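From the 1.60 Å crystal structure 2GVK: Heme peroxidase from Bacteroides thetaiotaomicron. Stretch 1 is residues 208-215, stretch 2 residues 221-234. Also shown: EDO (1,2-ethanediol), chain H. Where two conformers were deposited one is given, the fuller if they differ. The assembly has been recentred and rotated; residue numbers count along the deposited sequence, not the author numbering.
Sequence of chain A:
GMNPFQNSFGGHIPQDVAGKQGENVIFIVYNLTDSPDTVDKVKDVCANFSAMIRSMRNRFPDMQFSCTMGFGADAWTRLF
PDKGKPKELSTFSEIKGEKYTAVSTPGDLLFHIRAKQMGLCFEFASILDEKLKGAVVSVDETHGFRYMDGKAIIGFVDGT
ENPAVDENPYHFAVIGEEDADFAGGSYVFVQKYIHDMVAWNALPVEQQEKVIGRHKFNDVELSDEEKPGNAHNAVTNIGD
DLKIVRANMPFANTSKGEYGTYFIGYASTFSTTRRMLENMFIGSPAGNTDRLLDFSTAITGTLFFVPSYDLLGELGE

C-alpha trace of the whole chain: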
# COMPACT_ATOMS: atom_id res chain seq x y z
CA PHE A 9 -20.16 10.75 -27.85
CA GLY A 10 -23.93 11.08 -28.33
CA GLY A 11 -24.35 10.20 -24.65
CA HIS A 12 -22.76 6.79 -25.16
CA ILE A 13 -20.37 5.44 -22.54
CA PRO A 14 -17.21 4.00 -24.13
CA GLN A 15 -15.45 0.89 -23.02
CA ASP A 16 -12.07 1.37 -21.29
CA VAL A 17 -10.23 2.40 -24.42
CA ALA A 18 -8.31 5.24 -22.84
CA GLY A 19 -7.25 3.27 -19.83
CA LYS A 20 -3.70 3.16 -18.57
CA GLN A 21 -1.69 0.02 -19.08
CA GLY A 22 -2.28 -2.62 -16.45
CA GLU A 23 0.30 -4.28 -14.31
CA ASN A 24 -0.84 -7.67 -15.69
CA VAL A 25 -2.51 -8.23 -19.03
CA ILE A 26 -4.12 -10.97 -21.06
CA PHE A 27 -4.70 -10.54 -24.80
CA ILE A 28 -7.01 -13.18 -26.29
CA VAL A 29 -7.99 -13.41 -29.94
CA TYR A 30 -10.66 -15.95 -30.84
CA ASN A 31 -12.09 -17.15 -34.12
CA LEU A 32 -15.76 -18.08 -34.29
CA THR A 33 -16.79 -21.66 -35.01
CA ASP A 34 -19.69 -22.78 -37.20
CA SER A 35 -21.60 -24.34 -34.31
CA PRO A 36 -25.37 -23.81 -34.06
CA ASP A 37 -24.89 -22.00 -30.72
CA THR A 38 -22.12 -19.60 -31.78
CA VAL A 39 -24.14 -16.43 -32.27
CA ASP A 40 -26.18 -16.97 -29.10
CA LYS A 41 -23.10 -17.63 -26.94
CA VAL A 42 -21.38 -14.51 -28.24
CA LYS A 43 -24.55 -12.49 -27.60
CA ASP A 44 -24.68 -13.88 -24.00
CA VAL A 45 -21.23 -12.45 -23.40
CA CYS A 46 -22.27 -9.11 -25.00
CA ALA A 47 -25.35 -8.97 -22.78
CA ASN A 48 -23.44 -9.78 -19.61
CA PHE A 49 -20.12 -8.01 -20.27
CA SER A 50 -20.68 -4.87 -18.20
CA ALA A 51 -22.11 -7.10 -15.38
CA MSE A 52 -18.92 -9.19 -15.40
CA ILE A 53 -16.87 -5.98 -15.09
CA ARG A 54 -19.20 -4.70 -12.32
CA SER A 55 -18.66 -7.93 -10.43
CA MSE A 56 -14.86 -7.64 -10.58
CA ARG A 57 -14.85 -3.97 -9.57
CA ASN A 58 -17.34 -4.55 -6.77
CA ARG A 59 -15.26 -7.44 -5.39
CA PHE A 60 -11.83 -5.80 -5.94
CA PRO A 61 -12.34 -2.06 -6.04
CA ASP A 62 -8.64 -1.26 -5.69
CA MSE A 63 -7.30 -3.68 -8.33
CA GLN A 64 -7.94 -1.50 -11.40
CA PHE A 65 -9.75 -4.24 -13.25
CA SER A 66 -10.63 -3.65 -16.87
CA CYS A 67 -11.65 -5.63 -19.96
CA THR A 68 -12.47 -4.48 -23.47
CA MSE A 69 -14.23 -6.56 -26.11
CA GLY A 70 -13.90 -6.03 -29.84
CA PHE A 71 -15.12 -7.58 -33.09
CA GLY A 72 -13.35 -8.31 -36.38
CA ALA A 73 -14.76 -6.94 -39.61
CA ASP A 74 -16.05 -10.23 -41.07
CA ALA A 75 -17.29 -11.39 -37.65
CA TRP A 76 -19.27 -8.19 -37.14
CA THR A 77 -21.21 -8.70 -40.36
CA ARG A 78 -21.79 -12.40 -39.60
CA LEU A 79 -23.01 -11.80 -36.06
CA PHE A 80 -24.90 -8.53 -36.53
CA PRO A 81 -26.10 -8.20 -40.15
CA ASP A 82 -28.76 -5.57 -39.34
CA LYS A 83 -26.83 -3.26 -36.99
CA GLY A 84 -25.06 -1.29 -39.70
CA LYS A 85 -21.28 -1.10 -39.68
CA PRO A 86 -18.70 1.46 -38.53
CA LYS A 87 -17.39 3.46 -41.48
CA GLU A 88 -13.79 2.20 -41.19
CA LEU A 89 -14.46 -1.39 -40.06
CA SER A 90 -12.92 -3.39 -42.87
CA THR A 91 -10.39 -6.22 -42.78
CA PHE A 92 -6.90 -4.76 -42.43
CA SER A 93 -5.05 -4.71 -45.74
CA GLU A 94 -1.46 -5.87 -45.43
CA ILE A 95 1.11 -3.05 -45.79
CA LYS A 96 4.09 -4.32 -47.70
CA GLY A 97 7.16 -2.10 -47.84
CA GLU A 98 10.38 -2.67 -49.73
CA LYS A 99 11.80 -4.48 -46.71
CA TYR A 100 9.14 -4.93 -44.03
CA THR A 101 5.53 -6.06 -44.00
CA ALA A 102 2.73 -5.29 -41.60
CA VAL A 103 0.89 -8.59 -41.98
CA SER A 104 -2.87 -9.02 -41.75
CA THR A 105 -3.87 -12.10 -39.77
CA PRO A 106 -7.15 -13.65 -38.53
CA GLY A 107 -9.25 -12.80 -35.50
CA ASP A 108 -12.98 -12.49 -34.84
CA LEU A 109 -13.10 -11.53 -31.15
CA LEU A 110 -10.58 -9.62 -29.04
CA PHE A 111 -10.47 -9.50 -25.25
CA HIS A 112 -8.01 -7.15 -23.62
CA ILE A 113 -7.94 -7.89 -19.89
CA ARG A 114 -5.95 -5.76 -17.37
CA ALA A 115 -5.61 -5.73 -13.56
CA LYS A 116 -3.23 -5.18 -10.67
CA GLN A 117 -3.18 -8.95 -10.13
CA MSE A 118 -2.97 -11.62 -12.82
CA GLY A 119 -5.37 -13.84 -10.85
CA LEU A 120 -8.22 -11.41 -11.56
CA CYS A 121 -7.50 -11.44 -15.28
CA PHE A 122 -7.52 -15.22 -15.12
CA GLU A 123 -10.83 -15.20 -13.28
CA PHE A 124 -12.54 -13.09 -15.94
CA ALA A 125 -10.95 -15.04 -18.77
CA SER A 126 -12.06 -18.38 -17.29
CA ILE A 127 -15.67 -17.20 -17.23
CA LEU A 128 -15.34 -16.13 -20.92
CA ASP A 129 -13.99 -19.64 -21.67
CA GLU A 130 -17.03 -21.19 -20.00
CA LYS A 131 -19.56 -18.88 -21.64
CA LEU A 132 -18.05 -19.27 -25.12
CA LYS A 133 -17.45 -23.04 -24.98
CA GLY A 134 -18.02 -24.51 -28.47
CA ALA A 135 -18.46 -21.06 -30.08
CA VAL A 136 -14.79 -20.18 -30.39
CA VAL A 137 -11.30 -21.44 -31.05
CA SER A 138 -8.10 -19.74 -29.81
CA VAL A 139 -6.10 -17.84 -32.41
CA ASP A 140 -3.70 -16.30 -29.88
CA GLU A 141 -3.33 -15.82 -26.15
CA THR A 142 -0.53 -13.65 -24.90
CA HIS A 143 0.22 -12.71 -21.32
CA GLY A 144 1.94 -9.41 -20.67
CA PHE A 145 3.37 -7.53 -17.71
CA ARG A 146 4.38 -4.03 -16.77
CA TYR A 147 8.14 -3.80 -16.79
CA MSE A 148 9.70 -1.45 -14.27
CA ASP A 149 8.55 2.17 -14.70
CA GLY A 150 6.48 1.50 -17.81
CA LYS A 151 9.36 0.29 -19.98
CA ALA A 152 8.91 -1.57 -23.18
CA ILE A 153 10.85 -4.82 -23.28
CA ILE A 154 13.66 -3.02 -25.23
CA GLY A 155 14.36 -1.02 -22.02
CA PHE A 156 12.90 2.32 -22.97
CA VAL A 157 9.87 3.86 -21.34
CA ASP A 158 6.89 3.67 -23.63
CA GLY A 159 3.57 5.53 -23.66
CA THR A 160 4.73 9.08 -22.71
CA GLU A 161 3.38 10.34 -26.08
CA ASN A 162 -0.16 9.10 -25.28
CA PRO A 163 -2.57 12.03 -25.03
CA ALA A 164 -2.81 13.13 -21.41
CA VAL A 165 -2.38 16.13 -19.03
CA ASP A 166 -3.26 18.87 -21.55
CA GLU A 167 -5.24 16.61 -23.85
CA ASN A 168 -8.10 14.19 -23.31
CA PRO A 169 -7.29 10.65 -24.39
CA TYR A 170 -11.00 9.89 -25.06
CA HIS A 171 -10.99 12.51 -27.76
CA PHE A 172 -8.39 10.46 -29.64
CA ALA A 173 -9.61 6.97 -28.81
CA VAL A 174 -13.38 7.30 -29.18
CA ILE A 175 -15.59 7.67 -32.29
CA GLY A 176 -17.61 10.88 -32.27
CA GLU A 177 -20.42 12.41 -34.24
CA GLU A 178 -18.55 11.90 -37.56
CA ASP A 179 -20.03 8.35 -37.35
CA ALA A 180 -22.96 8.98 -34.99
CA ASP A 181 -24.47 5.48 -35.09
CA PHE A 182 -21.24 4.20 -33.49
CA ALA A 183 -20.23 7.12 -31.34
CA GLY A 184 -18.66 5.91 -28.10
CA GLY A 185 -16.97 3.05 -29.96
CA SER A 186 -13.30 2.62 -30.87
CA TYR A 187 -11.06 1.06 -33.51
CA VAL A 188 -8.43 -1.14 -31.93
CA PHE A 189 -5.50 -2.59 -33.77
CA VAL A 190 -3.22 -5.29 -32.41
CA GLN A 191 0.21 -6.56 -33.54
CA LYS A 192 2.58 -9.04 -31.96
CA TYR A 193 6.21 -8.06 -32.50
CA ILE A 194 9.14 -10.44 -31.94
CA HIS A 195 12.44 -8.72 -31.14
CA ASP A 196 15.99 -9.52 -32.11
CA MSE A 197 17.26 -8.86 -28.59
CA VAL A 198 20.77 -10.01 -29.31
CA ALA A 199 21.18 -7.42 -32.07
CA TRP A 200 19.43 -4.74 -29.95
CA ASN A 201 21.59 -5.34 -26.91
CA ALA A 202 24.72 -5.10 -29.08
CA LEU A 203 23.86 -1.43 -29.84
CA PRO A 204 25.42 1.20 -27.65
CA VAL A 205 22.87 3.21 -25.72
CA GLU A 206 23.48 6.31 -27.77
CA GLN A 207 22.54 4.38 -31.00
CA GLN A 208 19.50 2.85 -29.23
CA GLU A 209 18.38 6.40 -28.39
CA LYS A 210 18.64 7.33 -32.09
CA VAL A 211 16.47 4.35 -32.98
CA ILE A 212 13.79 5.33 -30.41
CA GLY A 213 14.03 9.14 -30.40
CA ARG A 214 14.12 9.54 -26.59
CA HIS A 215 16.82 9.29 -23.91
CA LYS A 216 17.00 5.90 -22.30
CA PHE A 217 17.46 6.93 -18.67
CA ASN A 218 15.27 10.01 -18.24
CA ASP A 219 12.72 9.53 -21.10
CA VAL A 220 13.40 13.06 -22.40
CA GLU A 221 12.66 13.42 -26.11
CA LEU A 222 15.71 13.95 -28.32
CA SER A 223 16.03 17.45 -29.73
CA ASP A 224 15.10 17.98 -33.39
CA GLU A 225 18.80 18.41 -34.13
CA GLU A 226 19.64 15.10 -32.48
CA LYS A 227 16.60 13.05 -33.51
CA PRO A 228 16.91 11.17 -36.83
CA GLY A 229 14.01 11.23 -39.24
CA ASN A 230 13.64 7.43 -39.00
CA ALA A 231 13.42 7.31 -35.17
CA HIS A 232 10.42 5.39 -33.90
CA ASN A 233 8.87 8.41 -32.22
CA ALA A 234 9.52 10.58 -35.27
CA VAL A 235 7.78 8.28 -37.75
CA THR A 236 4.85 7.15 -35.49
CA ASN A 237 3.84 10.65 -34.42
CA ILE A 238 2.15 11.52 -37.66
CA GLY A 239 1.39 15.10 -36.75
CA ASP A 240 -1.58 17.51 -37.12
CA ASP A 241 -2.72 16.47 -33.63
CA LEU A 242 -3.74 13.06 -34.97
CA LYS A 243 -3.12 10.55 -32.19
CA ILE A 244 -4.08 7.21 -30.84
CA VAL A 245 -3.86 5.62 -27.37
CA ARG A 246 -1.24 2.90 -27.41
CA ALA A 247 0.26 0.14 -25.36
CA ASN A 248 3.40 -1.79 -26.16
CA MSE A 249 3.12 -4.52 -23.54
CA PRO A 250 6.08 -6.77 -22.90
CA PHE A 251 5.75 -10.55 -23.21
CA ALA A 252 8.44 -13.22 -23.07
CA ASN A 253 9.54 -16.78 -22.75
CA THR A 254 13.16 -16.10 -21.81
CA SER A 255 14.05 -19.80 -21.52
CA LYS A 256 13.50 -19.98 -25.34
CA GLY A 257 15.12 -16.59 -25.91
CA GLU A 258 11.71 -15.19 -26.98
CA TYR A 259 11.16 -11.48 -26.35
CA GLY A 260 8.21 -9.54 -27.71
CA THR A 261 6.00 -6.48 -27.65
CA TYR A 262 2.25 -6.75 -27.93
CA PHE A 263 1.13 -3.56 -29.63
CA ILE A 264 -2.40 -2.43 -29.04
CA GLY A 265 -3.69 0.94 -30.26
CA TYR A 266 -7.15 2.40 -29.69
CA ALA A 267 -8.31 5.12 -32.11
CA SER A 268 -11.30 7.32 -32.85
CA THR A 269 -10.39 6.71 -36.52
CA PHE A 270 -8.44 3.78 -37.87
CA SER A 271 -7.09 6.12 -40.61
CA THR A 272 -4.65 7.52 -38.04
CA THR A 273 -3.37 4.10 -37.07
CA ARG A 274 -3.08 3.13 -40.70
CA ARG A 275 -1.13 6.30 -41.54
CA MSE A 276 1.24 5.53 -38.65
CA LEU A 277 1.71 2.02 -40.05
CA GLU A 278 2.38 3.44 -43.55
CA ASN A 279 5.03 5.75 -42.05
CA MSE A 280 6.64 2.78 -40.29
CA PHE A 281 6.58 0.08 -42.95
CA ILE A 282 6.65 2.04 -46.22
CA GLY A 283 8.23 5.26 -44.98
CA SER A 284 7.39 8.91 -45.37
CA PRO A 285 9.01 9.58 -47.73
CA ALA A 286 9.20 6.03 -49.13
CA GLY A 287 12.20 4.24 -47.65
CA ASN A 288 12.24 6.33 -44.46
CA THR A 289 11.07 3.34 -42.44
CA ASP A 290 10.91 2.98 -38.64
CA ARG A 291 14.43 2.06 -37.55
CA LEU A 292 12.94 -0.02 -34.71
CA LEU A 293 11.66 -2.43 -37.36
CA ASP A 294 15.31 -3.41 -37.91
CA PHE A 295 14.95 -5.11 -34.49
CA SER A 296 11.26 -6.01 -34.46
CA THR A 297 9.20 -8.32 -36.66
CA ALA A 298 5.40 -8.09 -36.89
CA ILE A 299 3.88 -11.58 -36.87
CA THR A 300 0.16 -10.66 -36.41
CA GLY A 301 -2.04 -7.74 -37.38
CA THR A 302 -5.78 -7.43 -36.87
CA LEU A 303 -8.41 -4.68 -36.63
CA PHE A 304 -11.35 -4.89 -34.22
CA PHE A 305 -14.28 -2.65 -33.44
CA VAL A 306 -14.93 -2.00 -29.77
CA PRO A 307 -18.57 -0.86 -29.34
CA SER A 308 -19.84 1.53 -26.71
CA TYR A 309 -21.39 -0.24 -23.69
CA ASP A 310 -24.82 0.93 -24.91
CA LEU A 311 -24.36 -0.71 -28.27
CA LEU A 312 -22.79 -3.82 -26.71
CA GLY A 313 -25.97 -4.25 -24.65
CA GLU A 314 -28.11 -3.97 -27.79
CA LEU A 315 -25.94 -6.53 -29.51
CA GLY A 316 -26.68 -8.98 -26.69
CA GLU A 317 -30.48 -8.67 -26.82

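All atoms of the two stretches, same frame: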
# COMPACT_ATOMS: atom_id res chain seq x y z
N GLN A 208 20.86 3.26 -29.60
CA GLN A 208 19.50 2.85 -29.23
C GLN A 208 18.61 4.08 -29.12
O GLN A 208 17.46 4.06 -29.53
CB GLN A 208 19.48 2.08 -27.91
CG GLN A 208 20.05 0.68 -27.97
CD GLN A 208 19.93 -0.04 -26.64
OE1 GLN A 208 19.59 0.56 -25.63
NE2 GLN A 208 20.24 -1.34 -26.63
N GLU A 209 19.14 5.16 -28.54
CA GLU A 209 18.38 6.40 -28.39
C GLU A 209 18.02 7.02 -29.74
O GLU A 209 16.95 7.63 -29.88
CB GLU A 209 19.18 7.40 -27.54
CG GLU A 209 19.28 6.97 -26.08
CD GLU A 209 20.12 7.90 -25.24
OE1 GLU A 209 21.04 8.56 -25.79
OE2 GLU A 209 19.92 7.92 -24.00
N LYS A 210 18.89 6.83 -30.73
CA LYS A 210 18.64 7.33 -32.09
C LYS A 210 17.59 6.50 -32.80
O LYS A 210 16.86 7.00 -33.64
CB LYS A 210 19.91 7.36 -32.89
CG LYS A 210 20.87 8.44 -32.39
CD LYS A 210 22.01 8.66 -33.28
CE LYS A 210 22.89 9.78 -32.72
NZ LYS A 210 22.04 10.96 -32.22
N VAL A 211 17.52 5.21 -32.46
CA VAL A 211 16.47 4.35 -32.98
C VAL A 211 15.07 4.72 -32.39
O VAL A 211 14.07 4.71 -33.09
CB VAL A 211 16.77 2.85 -32.68
CG1 VAL A 211 15.59 1.97 -33.08
CG2 VAL A 211 18.04 2.41 -33.38
N ILE A 212 15.04 5.08 -31.11
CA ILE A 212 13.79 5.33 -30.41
C ILE A 212 13.36 6.80 -30.52
O ILE A 212 12.20 7.09 -30.81
CB ILE A 212 13.90 4.95 -28.92
CG1 ILE A 212 14.24 3.46 -28.77
CG2 ILE A 212 12.62 5.31 -28.16
CD1 ILE A 212 13.23 2.52 -29.40
N GLY A 213 14.31 7.70 -30.37
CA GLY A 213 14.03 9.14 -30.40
C GLY A 213 13.86 9.78 -29.02
O GLY A 213 13.44 10.93 -28.92
N ARG A 214 14.15 9.02 -27.96
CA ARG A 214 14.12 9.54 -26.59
C ARG A 214 15.35 9.04 -25.84
O ARG A 214 15.97 8.05 -26.24
CB ARG A 214 12.83 9.08 -25.84
CG ARG A 214 11.54 9.26 -26.63
CD ARG A 214 10.32 8.91 -25.80
NE ARG A 214 10.09 9.91 -24.76
CZ ARG A 214 9.31 10.98 -24.89
NH1 ARG A 214 8.64 11.20 -26.02
NH2 ARG A 214 9.19 11.84 -23.89
N HIS A 215 15.70 9.72 -24.75
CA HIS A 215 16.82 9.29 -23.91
C HIS A 215 16.42 8.09 -23.06
O HIS A 215 15.27 7.98 -22.60
CB HIS A 215 17.30 10.43 -23.05
CG HIS A 215 17.97 11.52 -23.82
ND1 HIS A 215 19.28 11.43 -24.23
CD2 HIS A 215 17.51 12.70 -24.29
CE1 HIS A 215 19.61 12.53 -24.89
NE2 HIS A 215 18.55 13.31 -24.95
N GLU A 221 12.65 13.51 -24.66
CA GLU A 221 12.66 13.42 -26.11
C GLU A 221 13.94 14.02 -26.66
O GLU A 221 14.41 15.04 -26.15
CB GLU A 221 11.45 14.15 -26.68
CG GLU A 221 11.18 13.86 -28.11
CD GLU A 221 10.06 14.75 -28.69
OE1 GLU A 221 9.39 15.46 -27.90
OE2 GLU A 221 9.88 14.75 -29.92
N LEU A 222 14.55 13.38 -27.65
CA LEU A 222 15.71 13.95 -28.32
C LEU A 222 15.32 15.27 -28.98
O LEU A 222 14.20 15.44 -29.43
CB LEU A 222 16.28 12.99 -29.38
CG LEU A 222 17.43 12.06 -28.95
CD1 LEU A 222 17.06 11.24 -27.73
CD2 LEU A 222 17.82 11.16 -30.10
N SER A 223 16.26 16.20 -29.05
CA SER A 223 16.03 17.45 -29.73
C SER A 223 15.88 17.19 -31.22
O SER A 223 16.37 16.18 -31.73
CB SER A 223 17.20 18.39 -29.51
OG SER A 223 18.35 17.92 -30.19
N ASP A 224 15.23 18.10 -31.93
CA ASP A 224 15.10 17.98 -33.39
C ASP A 224 16.46 17.78 -34.04
O ASP A 224 16.61 16.93 -34.91
CB ASP A 224 14.42 19.22 -33.96
CG ASP A 224 12.94 19.29 -33.58
OD1 ASP A 224 12.32 18.21 -33.35
OD2 ASP A 224 12.39 20.42 -33.54
N GLU A 225 17.45 18.51 -33.57
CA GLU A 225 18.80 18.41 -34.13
C GLU A 225 19.40 17.03 -33.92
O GLU A 225 20.14 16.53 -34.77
CB GLU A 225 19.71 19.48 -33.50
CG GLU A 225 21.16 19.40 -33.96
N GLU A 226 19.07 16.39 -32.80
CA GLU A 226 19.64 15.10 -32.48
C GLU A 226 18.79 13.92 -32.98
O GLU A 226 19.31 12.85 -33.23
CB GLU A 226 19.86 14.98 -30.97
CG GLU A 226 21.05 15.80 -30.45
CD GLU A 226 22.39 15.39 -31.13
OE1 GLU A 226 22.74 14.18 -31.11
OE2 GLU A 226 23.09 16.29 -31.68
N LYS A 227 17.51 14.13 -33.15
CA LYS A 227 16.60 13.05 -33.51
C LYS A 227 16.60 12.78 -35.01
O LYS A 227 16.22 13.63 -35.79
CB LYS A 227 15.18 13.37 -33.06
CG LYS A 227 14.26 12.17 -33.13
CD LYS A 227 12.81 12.56 -33.08
CE LYS A 227 12.46 13.21 -31.79
NZ LYS A 227 11.00 13.37 -31.68
N PRO A 228 16.98 11.55 -35.41
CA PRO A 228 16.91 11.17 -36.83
C PRO A 228 15.49 11.07 -37.33
O PRO A 228 14.56 10.77 -36.56
CB PRO A 228 17.58 9.79 -36.85
CG PRO A 228 18.19 9.61 -35.48
CD PRO A 228 17.46 10.45 -34.56
N GLY A 229 15.31 11.26 -38.64
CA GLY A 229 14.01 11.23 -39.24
C GLY A 229 13.37 9.86 -39.26
O GLY A 229 12.16 9.74 -39.50
N ASN A 230 14.17 8.82 -39.02
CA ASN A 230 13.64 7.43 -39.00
C ASN A 230 13.51 6.85 -37.57
O ASN A 230 13.24 5.66 -37.40
CB ASN A 230 14.48 6.49 -39.87
CG ASN A 230 15.94 6.41 -39.43
OD1 ASN A 230 16.39 7.15 -38.56
ND2 ASN A 230 16.66 5.49 -40.03
N ALA A 231 13.65 7.71 -36.57
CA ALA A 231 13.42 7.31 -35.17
C ALA A 231 11.97 6.89 -34.99
O ALA A 231 11.07 7.43 -35.65
CB ALA A 231 13.76 8.44 -34.23
N HIS A 232 11.75 5.92 -34.13
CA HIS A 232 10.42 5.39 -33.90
C HIS A 232 9.42 6.47 -33.53
O HIS A 232 8.30 6.48 -34.02
CB HIS A 232 10.48 4.34 -32.79
CG HIS A 232 9.15 3.74 -32.46
ND1 HIS A 232 8.46 2.94 -33.35
CD2 HIS A 232 8.42 3.76 -31.32
CE1 HIS A 232 7.34 2.53 -32.78
NE2 HIS A 232 7.29 3.02 -31.55
N ASN A 233 9.81 7.38 -32.65
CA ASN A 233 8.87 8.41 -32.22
C ASN A 233 8.74 9.55 -33.24
O ASN A 233 7.80 10.31 -33.18
CB ASN A 233 9.24 8.95 -30.87
CG ASN A 233 10.22 10.01 -30.93
OD1 ASN A 233 11.08 10.03 -31.81
ND2 ASN A 233 10.12 10.95 -30.00
N ALA A 234 9.67 9.64 -34.18
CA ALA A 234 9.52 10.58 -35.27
C ALA A 234 8.49 10.06 -36.28
O ALA A 234 7.60 10.80 -36.70
CB ALA A 234 10.85 10.83 -35.95
C1 EDO H . 3.51 1.31 -33.15
O1 EDO H . 3.07 0.15 -33.92
C2 EDO H . 4.28 0.87 -31.88
O2 EDO H . 4.21 1.93 -30.85
O HOH W 1 17.20 6.07 -36.14
O HOH W 2 18.89 15.64 -27.44

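Three backbone hydrogen bonds carry this contact, and all three run from amides of the second stretch to carbonyls of the first: two to the last residues of the 208-212 helix, Val211 and Ile212, and one to Gly213, just beyond it. His232 N donates to Val211 O at 2.8 Å with an N-H...O angle of 166°, Asn233 N to Ile212 O at 3.0 Å and 155°, and Leu222 N to Gly213 O at 3.0 Å and 166°. Carbonyls at the end of a helix lack the amides of a following turn; here Val211 and Ile212 find theirs in the first turn of the helix that starts at His232. The Ala231 CA adds a CA-H...O contact to Val211 O at 3.4 Å. The Leu222 bond accompanies a single beta bridge between Arg214 and Glu221, whose CA atoms lie 4.2 Å apart.

Charged contacts are looser across the interface than within the second stretch. Lys210 NZ lies 3.5 Å from Glu226 OE1, a salt bridge whose hydrogen bond is weak, whereas Lys227 NZ meets Glu221 OE2 at 2.5 Å. Water 1 donates to both Lys210 O (2.7 Å) and Asn230 OD1 (2.8 Å), linking the two stretches.

Gly213 leaves the helix with phi/psi of 97/9. An ideal CB there would sit 1.9 Å from Asn233 OD1 and would also jam against the preceding carbonyl oxygen, so both packing and backbone favour glycine.

Leu222 dominates the apolar packing, with 97 Å² covered by the first stretch. Its CD1 lies 3.8 Å from the centroid of the His215 ring and 11° off the ring normal, a CH-pi contact over the face, while its CD2 reaches Glu209 O at 3.6 Å. Farther along, Pro228 CG and Ala231 CB each approach Lys210 O to 3.5 Å, packing against the helix end.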